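Local coordinates for NalD (Pseudomonas aeruginosa PAO1, PDB 5DAJ), which represses expression of the MexAB-OprM multidrug efflux pump as a secondary, TetR-family transcriptional repressor, and binds novobiocin, which induces that expression, at the interface of chains A and B. Numbering follows the deposited sequence. Chains: chain A/B, NalD.

Contact 1: the interface of chains A and B. Residues chain A 160-161, 164-165, 168; chain B 173, 183-184, 189, 192-193.
Helix 159-179 of chain A lies against helix 186-201 of chain B and the loop that precedes it, with helix 159-179 of chain B touching farther along. A:Arg160 starts with CG anti to the backbone N (chi1 -178°), runs straight through CD and then bends at chi3 (66°), which turns its guanidinium across B:Asp189 at about a right angle. The grip is end-on: A:Arg160 NH1 bonds B:Asp189 OD2 at 3.0 Å, and A:Arg160 NH2 bonds B:Asp189 OD1 at 2.9 Å, the latter a salt bridge. Both oxygens lie near the guanidinium plane, yet the nitrogens come in from above the carboxylate, the two planes being 51° apart. A:Ile161 CD1 sits over one guanidinium face, near its rim, and also touches B:Asp189 CG at 3.6 Å. One turn on, the extended A:Arg164 gives NE to the carbonyl O of B:Leu183 at 2.6 Å, on a lone pair but clearly bent, while its NH1 holds the carbonyl O of A:Arg160 at 2.9 Å. B:Leu193 CD2 packs beside A:Ile161 CG2, and A:Ala168 CB meets B:Leu173 CD2. Charged clasp and apolar strip together fasten the helices of what is probably the dimer interface, as is usual for TetR-family repressors.

Contact 2: the interface of chains A and B. Residues chain A 154, 157, 165, 196-197, 200-201; chain B 192, 196, 199-200.
B:Pro196 is the centre of this apolar patch, its ring pressed against the C-terminal turn of helix 186-201 of chain A. B:Pro196 CB lies 3.6 Å from the carbonyl carbon C of A:Gly200, so ring and backbone meet without an intervening side chain. On one flank, A:Met197, a selenomethionine, runs alongside the ring and points the same way, with SE 3.8 Å from B:Pro196 CG. A:Leu201 crosses obliquely and brings CD2 to 3.9 Å from B:Pro196 CB. The two-fold relation shows in the reciprocal approach of A:Pro196 to B:Gly200, whose CA atoms are 3.8 Å apart. No polar bond spans the patch, and shape fit carries the contact.

In the next layer, A:Met197 reaches the proline by leaving with CG anti to the backbone N (chi1 176°) and then bending at chi2 and chi3. A:Met157, also selenomethionine, turns its SE toward the carbonyl O of B:His192 at 3.7 Å. At the rim A:His154 and B:Arg199, whose side chain is modelled incompletely, reach toward each other tip to tip. A weak hydrogen bond from A:His154 ND1 to the carbonyl O of A:Leu201 may steady the imidazole; B:Arg199 CD lies over one face of that ring, offset toward its rim and 4.0 Å from A:His154 CD2.

Contact 3: the interface of chains A and B. Residues chain A 129-130, 133-134, 137, 164, 167-168, 171; chain B 172, 175-176, 179, 183.
The imidazole of A:His167 and the carboxylate of B:Asp176 are nearly coplanar, 15° apart, although the two side chains cross obliquely. With CG anti to the backbone N, A:His167 ND1 points its N-H at the syn lone pair of B:Asp176 OD2, 2.7 Å away and almost within the ring plane. The other oxygen, B:Asp176 OD1, takes NH2 of B:Arg179 at 2.6 Å in a salt bridge within chain B, the nitrogen coming from above the carboxylate. A water adds to B:Asp176 OD2 at 2.8 Å and links it to the backbone carbonyl O of A:Arg164, so the acid is held from both chains. Its negative charge could favour a protonated histidine, though the nearby guanidinium would weaken the effect, and the protonation state is not seen.

B:Arg179 leaves with CG anti to the backbone N and bends at chi3 (46°), reaching tip to tip toward A:Asn130 and A:Val133 on helix 123-145. B:Arg179 NH1 bonds the amide oxygen OD1 of A:Asn130 at 2.8 Å, in the guanidinium plane but 38° above that of the amide. A:Val133 CG2 covers the centre of one guanidinium face. A:Leu171 CD2 packs against B:Asp176 CG and B:Asn175 CB, and A:Ile137 CD1 abuts B:Leu183 CD2 at 3.5 Å. The relay from histidine through acid and arginine to asparagine ties helix 159-179 of chain B to two helices of chain A, probably stabilising the repressor dimer.

Contact 1: the interface of chains A and B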
loop_
_atom_site.group_PDB
_atom_site.type_symbol
_atom_site.label_atom_id
_atom_site.label_comp_id
_atom_site.label_asym_id
_atom_site.label_seq_id
_atom_site.Cartn_x
_atom_site.Cartn_y
_atom_site.Cartn_z
ATOM N N ARG A 160 20.349 -0.810 5.617
ATOM C CA ARG A 160 19.598 -0.742 4.359
ATOM C C ARG A 160 18.283 -1.515 4.487
ATOM O O ARG A 160 17.209 -0.979 4.208
ATOM C CB ARG A 160 20.432 -1.304 3.206
ATOM C CG ARG A 160 19.764 -1.249 1.838
ATOM C CD ARG A 160 20.681 -1.783 0.753
ATOM N NE ARG A 160 20.934 -3.209 0.913
ATOM C CZ ARG A 160 20.229 -4.199 0.369
ATOM N NH1 ARG A 160 19.190 -3.961 -0.414
ATOM N NH2 ARG A 160 20.567 -5.459 0.622
ATOM N N ILE A 161 18.394 -2.769 4.919
ATOM C CA ILE A 161 17.246 -3.682 5.057
ATOM C C ILE A 161 16.310 -3.247 6.177
ATOM O O ILE A 161 15.085 -3.297 6.020
ATOM C CB ILE A 161 17.708 -5.138 5.327
ATOM C CG1 ILE A 161 18.456 -5.706 4.116
ATOM C CG2 ILE A 161 16.537 -6.055 5.687
ATOM C CD1 ILE A 161 17.651 -5.811 2.830
ATOM N N ARG A 164 14.049 -0.323 5.257
ATOM C CA ARG A 164 13.070 -0.738 4.243
ATOM C C ARG A 164 12.005 -1.655 4.821
ATOM O O ARG A 164 10.837 -1.518 4.488
ATOM C CB ARG A 164 13.755 -1.395 3.053
ATOM C CG ARG A 164 14.440 -0.367 2.176
ATOM C CD ARG A 164 15.595 -0.926 1.395
ATOM N NE ARG A 164 16.191 0.125 0.569
ATOM C CZ ARG A 164 16.989 1.098 1.010
ATOM N NH1 ARG A 164 17.296 1.224 2.288
ATOM N NH2 ARG A 164 17.485 1.969 0.152
ATOM N N ALA A 165 12.418 -2.571 5.690
ATOM C CA ALA A 165 11.479 -3.428 6.414
ATOM C C ALA A 165 10.530 -2.577 7.247
ATOM O O ALA A 165 9.309 -2.755 7.185
ATOM C CB ALA A 165 12.218 -4.416 7.310
ATOM N N ALA A 168 8.114 -0.363 5.029
ATOM C CA ALA A 168 7.109 -1.239 4.433
ATOM C C ALA A 168 6.004 -1.562 5.441
ATOM O O ALA A 168 4.825 -1.499 5.102
ATOM C CB ALA A 168 7.744 -2.520 3.925
ATOM N N LEU B 173 5.648 -4.275 1.586
ATOM C CA LEU B 173 6.770 -4.662 0.734
ATOM C C LEU B 173 6.378 -4.665 -0.746
ATOM O O LEU B 173 7.111 -4.141 -1.592
ATOM C CB LEU B 173 7.314 -6.039 1.119
ATOM C CG LEU B 173 8.045 -6.110 2.456
ATOM C CD1 LEU B 173 8.308 -7.556 2.817
ATOM C CD2 LEU B 173 9.341 -5.325 2.424
ATOM N N LEU B 183 14.371 -0.095 -4.488
ATOM C CA LEU B 183 14.426 -0.168 -3.018
ATOM C C LEU B 183 15.100 -1.412 -2.501
ATOM O O LEU B 183 15.921 -1.339 -1.575
ATOM C CB LEU B 183 13.032 -0.082 -2.396
ATOM C CG LEU B 183 12.464 1.317 -2.204
ATOM C CD1 LEU B 183 11.030 1.197 -1.696
ATOM C CD2 LEU B 183 13.293 2.151 -1.238
ATOM N N PHE B 184 14.759 -2.545 -3.088
ATOM C CA PHE B 184 15.403 -3.805 -2.715
ATOM C C PHE B 184 15.277 -4.859 -3.801
ATOM O O PHE B 184 14.580 -4.664 -4.790
ATOM C CB PHE B 184 14.863 -4.332 -1.380
ATOM C CG PHE B 184 13.392 -4.669 -1.395
ATOM C CD1 PHE B 184 12.950 -5.906 -1.846
ATOM C CD2 PHE B 184 12.456 -3.770 -0.914
ATOM C CE1 PHE B 184 11.594 -6.227 -1.847
ATOM C CE2 PHE B 184 11.101 -4.084 -0.919
ATOM C CZ PHE B 184 10.669 -5.311 -1.381
ATOM N N ASP B 189 16.980 -10.198 -0.900
ATOM C CA ASP B 189 16.619 -9.425 0.319
ATOM C C ASP B 189 15.354 -9.893 1.050
ATOM O O ASP B 189 15.178 -9.574 2.221
ATOM C CB ASP B 189 16.446 -7.945 0.002
ATOM C CG ASP B 189 17.713 -7.293 -0.467
ATOM O OD1 ASP B 189 18.813 -7.632 0.034
ATOM O OD2 ASP B 189 17.614 -6.388 -1.319
ATOM N N HIS B 192 15.694 -11.391 4.599
ATOM C CA HIS B 192 16.121 -10.428 5.616
ATOM C C HIS B 192 15.060 -9.375 5.937
ATOM O O HIS B 192 15.019 -8.844 7.045
ATOM C CB HIS B 192 17.408 -9.741 5.179
ATOM C CG HIS B 192 18.545 -10.690 4.955
ATOM N ND1 HIS B 192 19.218 -11.306 5.991
ATOM C CD2 HIS B 192 19.122 -11.134 3.813
ATOM C CE1 HIS B 192 20.166 -12.080 5.498
ATOM N NE2 HIS B 192 20.127 -11.998 4.180
ATOM N N LEU B 193 14.210 -9.081 4.959
ATOM C CA LEU B 193 13.089 -8.155 5.154
ATOM C C LEU B 193 12.000 -8.756 6.045
ATOM O O LEU B 193 11.372 -8.042 6.836
ATOM C CB LEU B 193 12.496 -7.749 3.806
ATOM C CG LEU B 193 13.434 -6.894 2.951
ATOM C CD1 LEU B 193 13.036 -6.945 1.480
ATOM C CD2 LEU B 193 13.454 -5.458 3.454
#

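Contact 2: the interface of chains A and B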
loop_
_atom_site.group_PDB
_atom_site.type_symbol
_atom_site.label_atom_id
_atom_site.label_comp_id
_atom_site.label_asym_id
_atom_site.label_seq_id
_atom_site.Cartn_x
_atom_site.Cartn_y
_atom_site.Cartn_z
ATOM N N HIS A 154 20.542 -7.027 15.160
ATOM C CA HIS A 154 20.874 -8.459 15.168
ATOM C C HIS A 154 21.876 -8.780 14.056
ATOM O O HIS A 154 21.958 -8.038 13.073
ATOM C CB HIS A 154 19.644 -9.375 15.014
ATOM C CG HIS A 154 18.814 -9.507 16.247
ATOM N ND1 HIS A 154 17.966 -8.515 16.683
ATOM C CD2 HIS A 154 18.682 -10.529 17.127
ATOM C CE1 HIS A 154 17.357 -8.910 17.788
ATOM N NE2 HIS A 154 17.773 -10.130 18.081
HETATM N N MSE A 157 21.318 -8.150 10.101
HETATM C CA MSE A 157 20.459 -6.987 9.854
HETATM C C MSE A 157 21.332 -5.813 9.510
HETATM O O MSE A 157 22.093 -5.331 10.354
HETATM C CB MSE A 157 19.601 -6.611 11.067
HETATM C CG MSE A 157 18.365 -7.495 11.200
HETATM SE SE MSE A 157 17.273 -7.390 9.557
HETATM C CE MSE A 157 17.518 -5.473 9.181
ATOM N N ALA A 165 12.418 -2.571 5.690
ATOM C CA ALA A 165 11.479 -3.428 6.414
ATOM C C ALA A 165 10.530 -2.577 7.247
ATOM O O ALA A 165 9.309 -2.755 7.185
ATOM C CB ALA A 165 12.218 -4.416 7.310
ATOM N N PRO A 196 6.697 -6.172 17.310
ATOM C CA PRO A 196 7.534 -7.259 16.789
ATOM C C PRO A 196 8.616 -6.798 15.819
ATOM O O PRO A 196 9.727 -7.314 15.855
ATOM C CB PRO A 196 6.530 -8.169 16.078
ATOM C CG PRO A 196 5.368 -7.297 15.769
ATOM C CD PRO A 196 5.290 -6.335 16.907
HETATM N N MSE A 197 8.303 -5.817 14.979
HETATM C CA MSE A 197 9.291 -5.289 14.027
HETATM C C MSE A 197 10.488 -4.773 14.779
HETATM O O MSE A 197 11.625 -5.132 14.466
HETATM C CB MSE A 197 8.709 -4.198 13.134
HETATM C CG MSE A 197 9.725 -3.537 12.194
HETATM SE SE MSE A 197 10.604 -4.860 11.012
HETATM C CE MSE A 197 9.134 -5.103 9.722
ATOM N N GLY A 200 12.360 -7.484 16.570
ATOM C CA GLY A 200 13.092 -8.269 15.571
ATOM C C GLY A 200 14.339 -7.613 15.009
ATOM O O GLY A 200 15.267 -8.292 14.568
ATOM N N LEU A 201 14.351 -6.285 14.988
ATOM C CA LEU A 201 15.505 -5.518 14.496
ATOM C C LEU A 201 16.576 -5.317 15.562
ATOM O O LEU A 201 17.767 -5.408 15.264
ATOM C CB LEU A 201 15.067 -4.147 13.976
ATOM C CG LEU A 201 14.221 -4.121 12.700
ATOM C CD1 LEU A 201 13.663 -2.722 12.473
ATOM C CD2 LEU A 201 15.016 -4.565 11.488
ATOM N N HIS B 192 15.694 -11.391 4.599
ATOM C CA HIS B 192 16.121 -10.428 5.616
ATOM C C HIS B 192 15.060 -9.375 5.937
ATOM O O HIS B 192 15.019 -8.844 7.045
ATOM C CB HIS B 192 17.408 -9.741 5.179
ATOM C CG HIS B 192 18.545 -10.690 4.955
ATOM N ND1 HIS B 192 19.218 -11.306 5.991
ATOM C CD2 HIS B 192 19.122 -11.134 3.813
ATOM C CE1 HIS B 192 20.166 -12.080 5.498
ATOM N NE2 HIS B 192 20.127 -11.998 4.180
ATOM N N PRO B 196 12.988 -10.035 10.705
ATOM C CA PRO B 196 12.673 -9.386 11.982
ATOM C C PRO B 196 11.227 -9.562 12.432
ATOM O O PRO B 196 10.979 -9.745 13.622
ATOM C CB PRO B 196 12.984 -7.905 11.721
ATOM C CG PRO B 196 12.893 -7.753 10.252
ATOM C CD PRO B 196 13.386 -9.046 9.691
ATOM N N ARG B 199 11.022 -13.059 13.803
ATOM C CA ARG B 199 11.817 -13.087 15.038
ATOM C C ARG B 199 11.107 -12.342 16.174
ATOM O O ARG B 199 11.194 -12.740 17.328
ATOM C CB ARG B 199 13.210 -12.487 14.815
ATOM C CG ARG B 199 14.139 -12.651 16.011
ATOM C CD ARG B 199 15.622 -12.607 15.664
ATOM N NE ARG B 199 15.867 -11.973 14.386
ATOM N N GLY B 200 10.417 -11.261 15.829
ATOM C CA GLY B 200 9.658 -10.460 16.793
ATOM C C GLY B 200 8.358 -11.079 17.282
ATOM O O GLY B 200 7.899 -10.785 18.381
#

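Contact 3: the interface of chains A and B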
loop_
_atom_site.group_PDB
_atom_site.type_symbol
_atom_site.label_atom_id
_atom_site.label_comp_id
_atom_site.label_asym_id
_atom_site.label_seq_id
_atom_site.Cartn_x
_atom_site.Cartn_y
_atom_site.Cartn_z
ATOM N N ASN A 129 6.205 12.142 -4.544
ATOM C CA ASN A 129 5.865 11.134 -3.540
ATOM C C ASN A 129 7.043 10.186 -3.270
ATOM O O ASN A 129 7.442 9.964 -2.123
ATOM C CB ASN A 129 4.642 10.305 -3.942
ATOM C CG ASN A 129 4.066 9.535 -2.780
ATOM O OD1 ASN A 129 3.989 8.308 -2.834
ATOM N ND2 ASN A 129 3.718 10.235 -1.697
ATOM N N ASN A 130 7.598 9.638 -4.350
ATOM C CA ASN A 130 8.811 8.812 -4.278
ATOM C C ASN A 130 9.946 9.501 -3.550
ATOM O O ASN A 130 10.622 8.885 -2.732
ATOM C CB ASN A 130 9.292 8.405 -5.675
ATOM C CG ASN A 130 8.426 7.333 -6.301
ATOM O OD1 ASN A 130 7.728 6.609 -5.610
ATOM N ND2 ASN A 130 8.490 7.213 -7.613
ATOM N N VAL A 133 9.309 9.594 0.292
ATOM C CA VAL A 133 9.552 8.252 0.854
ATOM C C VAL A 133 11.045 7.933 0.860
ATOM O O VAL A 133 11.593 7.445 1.850
ATOM C CB VAL A 133 8.822 7.144 0.058
ATOM C CG1 VAL A 133 9.214 5.763 0.577
ATOM C CG2 VAL A 133 7.315 7.323 0.158
ATOM N N GLN A 134 11.686 8.188 -0.275
ATOM C CA GLN A 134 13.125 7.962 -0.425
ATOM C C GLN A 134 13.911 8.644 0.688
ATOM O O GLN A 134 14.909 8.111 1.186
ATOM C CB GLN A 134 13.620 8.448 -1.797
ATOM C CG GLN A 134 15.023 7.972 -2.162
ATOM C CD GLN A 134 15.127 6.453 -2.242
ATOM O OE1 GLN A 134 14.350 5.805 -2.958
ATOM N NE2 GLN A 134 16.085 5.877 -1.519
ATOM N N ILE A 137 13.304 6.951 4.189
ATOM C CA ILE A 137 14.107 5.727 4.168
ATOM C C ILE A 137 15.596 6.007 4.374
ATOM O O ILE A 137 16.274 5.297 5.129
ATOM C CB ILE A 137 13.869 4.925 2.867
ATOM C CG1 ILE A 137 12.473 4.295 2.934
ATOM C CG2 ILE A 137 14.941 3.855 2.671
ATOM C CD1 ILE A 137 12.054 3.517 1.710
ATOM N N ARG A 164 14.049 -0.323 5.257
ATOM C CA ARG A 164 13.070 -0.738 4.243
ATOM C C ARG A 164 12.005 -1.655 4.821
ATOM O O ARG A 164 10.837 -1.518 4.488
ATOM C CB ARG A 164 13.755 -1.395 3.053
ATOM C CG ARG A 164 14.440 -0.367 2.176
ATOM C CD ARG A 164 15.595 -0.926 1.395
ATOM N NE ARG A 164 16.191 0.125 0.569
ATOM C CZ ARG A 164 16.989 1.098 1.010
ATOM N NH1 ARG A 164 17.296 1.224 2.288
ATOM N NH2 ARG A 164 17.485 1.969 0.152
ATOM N N HIS A 167 9.795 0.749 6.998
ATOM C CA HIS A 167 8.938 1.601 6.181
ATOM C C HIS A 167 7.795 0.818 5.546
ATOM O O HIS A 167 6.655 1.305 5.498
ATOM C CB HIS A 167 9.701 2.329 5.078
ATOM C CG HIS A 167 8.819 3.188 4.231
ATOM N ND1 HIS A 167 8.309 2.766 3.025
ATOM C CD2 HIS A 167 8.276 4.405 4.463
ATOM C CE1 HIS A 167 7.523 3.703 2.530
ATOM N NE2 HIS A 167 7.488 4.712 3.384
ATOM N N ALA A 168 8.114 -0.363 5.029
ATOM C CA ALA A 168 7.109 -1.239 4.433
ATOM C C ALA A 168 6.004 -1.562 5.441
ATOM O O ALA A 168 4.825 -1.499 5.102
ATOM C CB ALA A 168 7.744 -2.520 3.925
ATOM N N LEU A 171 3.860 1.646 5.973
ATOM C CA LEU A 171 3.082 1.849 4.756
ATOM C C LEU A 171 1.933 0.858 4.666
ATOM O O LEU A 171 0.816 1.229 4.316
ATOM C CB LEU A 171 3.969 1.704 3.525
ATOM C CG LEU A 171 3.295 1.838 2.164
ATOM C CD1 LEU A 171 2.667 3.209 1.978
ATOM C CD2 LEU A 171 4.306 1.571 1.068
ATOM N N GLY B 172 2.931 -3.986 2.444
ATOM C CA GLY B 172 3.845 -2.849 2.353
ATOM C C GLY B 172 5.046 -3.096 1.458
ATOM O O GLY B 172 5.413 -2.234 0.655
ATOM N N ASN B 175 3.844 -3.026 -2.048
ATOM C CA ASN B 175 3.525 -1.653 -2.410
ATOM C C ASN B 175 4.773 -0.822 -2.681
ATOM O O ASN B 175 4.882 -0.162 -3.711
ATOM C CB ASN B 175 2.708 -0.989 -1.312
ATOM C CG ASN B 175 1.712 -0.006 -1.858
ATOM O OD1 ASN B 175 2.030 1.167 -2.031
ATOM N ND2 ASN B 175 0.500 -0.473 -2.142
ATOM N N ASP B 176 5.710 -0.870 -1.736
ATOM C CA ASP B 176 6.996 -0.165 -1.860
ATOM C C ASP B 176 7.745 -0.581 -3.122
ATOM O O ASP B 176 8.165 0.272 -3.904
ATOM C CB ASP B 176 7.900 -0.397 -0.633
ATOM C CG ASP B 176 7.878 0.756 0.363
ATOM O OD1 ASP B 176 7.454 1.874 0.012
ATOM O OD2 ASP B 176 8.325 0.551 1.513
ATOM N N ARG B 179 6.077 0.364 -6.439
ATOM C CA ARG B 179 6.211 1.817 -6.596
ATOM C C ARG B 179 7.637 2.178 -7.039
ATOM O O ARG B 179 7.827 2.996 -7.921
ATOM C CB ARG B 179 5.853 2.532 -5.284
ATOM C CG ARG B 179 5.919 4.060 -5.339
ATOM C CD ARG B 179 5.671 4.715 -3.980
ATOM N NE ARG B 179 6.443 4.069 -2.909
ATOM C CZ ARG B 179 7.744 4.255 -2.676
ATOM N NH1 ARG B 179 8.471 5.094 -3.410
ATOM N NH2 ARG B 179 8.331 3.593 -1.693
ATOM N N LEU B 183 14.371 -0.095 -4.488
ATOM C CA LEU B 183 14.426 -0.168 -3.018
ATOM C C LEU B 183 15.100 -1.412 -2.501
ATOM O O LEU B 183 15.921 -1.339 -1.575
ATOM C CB LEU B 183 13.032 -0.082 -2.396
ATOM C CG LEU B 183 12.464 1.317 -2.204
ATOM C CD1 LEU B 183 11.030 1.197 -1.696
ATOM C CD2 LEU B 183 13.293 2.151 -1.238
HETATM O O HOH W 1 10.471 -1.168 1.882
#

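Contact 1 lies in the middle: the centre of its C-alpha atoms is about 11 Å from that of contact 2 and about 9 Å from that of contact 3, whereas contacts 2 and 3 are about 17 Å apart. It shares A:Ala165 and B:His192 with contact 2, and A:Arg164, A:Ala168 and B:Leu183 with contact 3. Helix 159-179 of chain A links contacts 1 and 3 and barely touches contact 2; helix 186-201 of chain B joins contacts 1 and 2. The seam thus passes from an apolar end at contact 2 to a polar one at contact 3, where helix 123-145 joins. Two-fold symmetry repeats each contact, consistent with a repressor dimer.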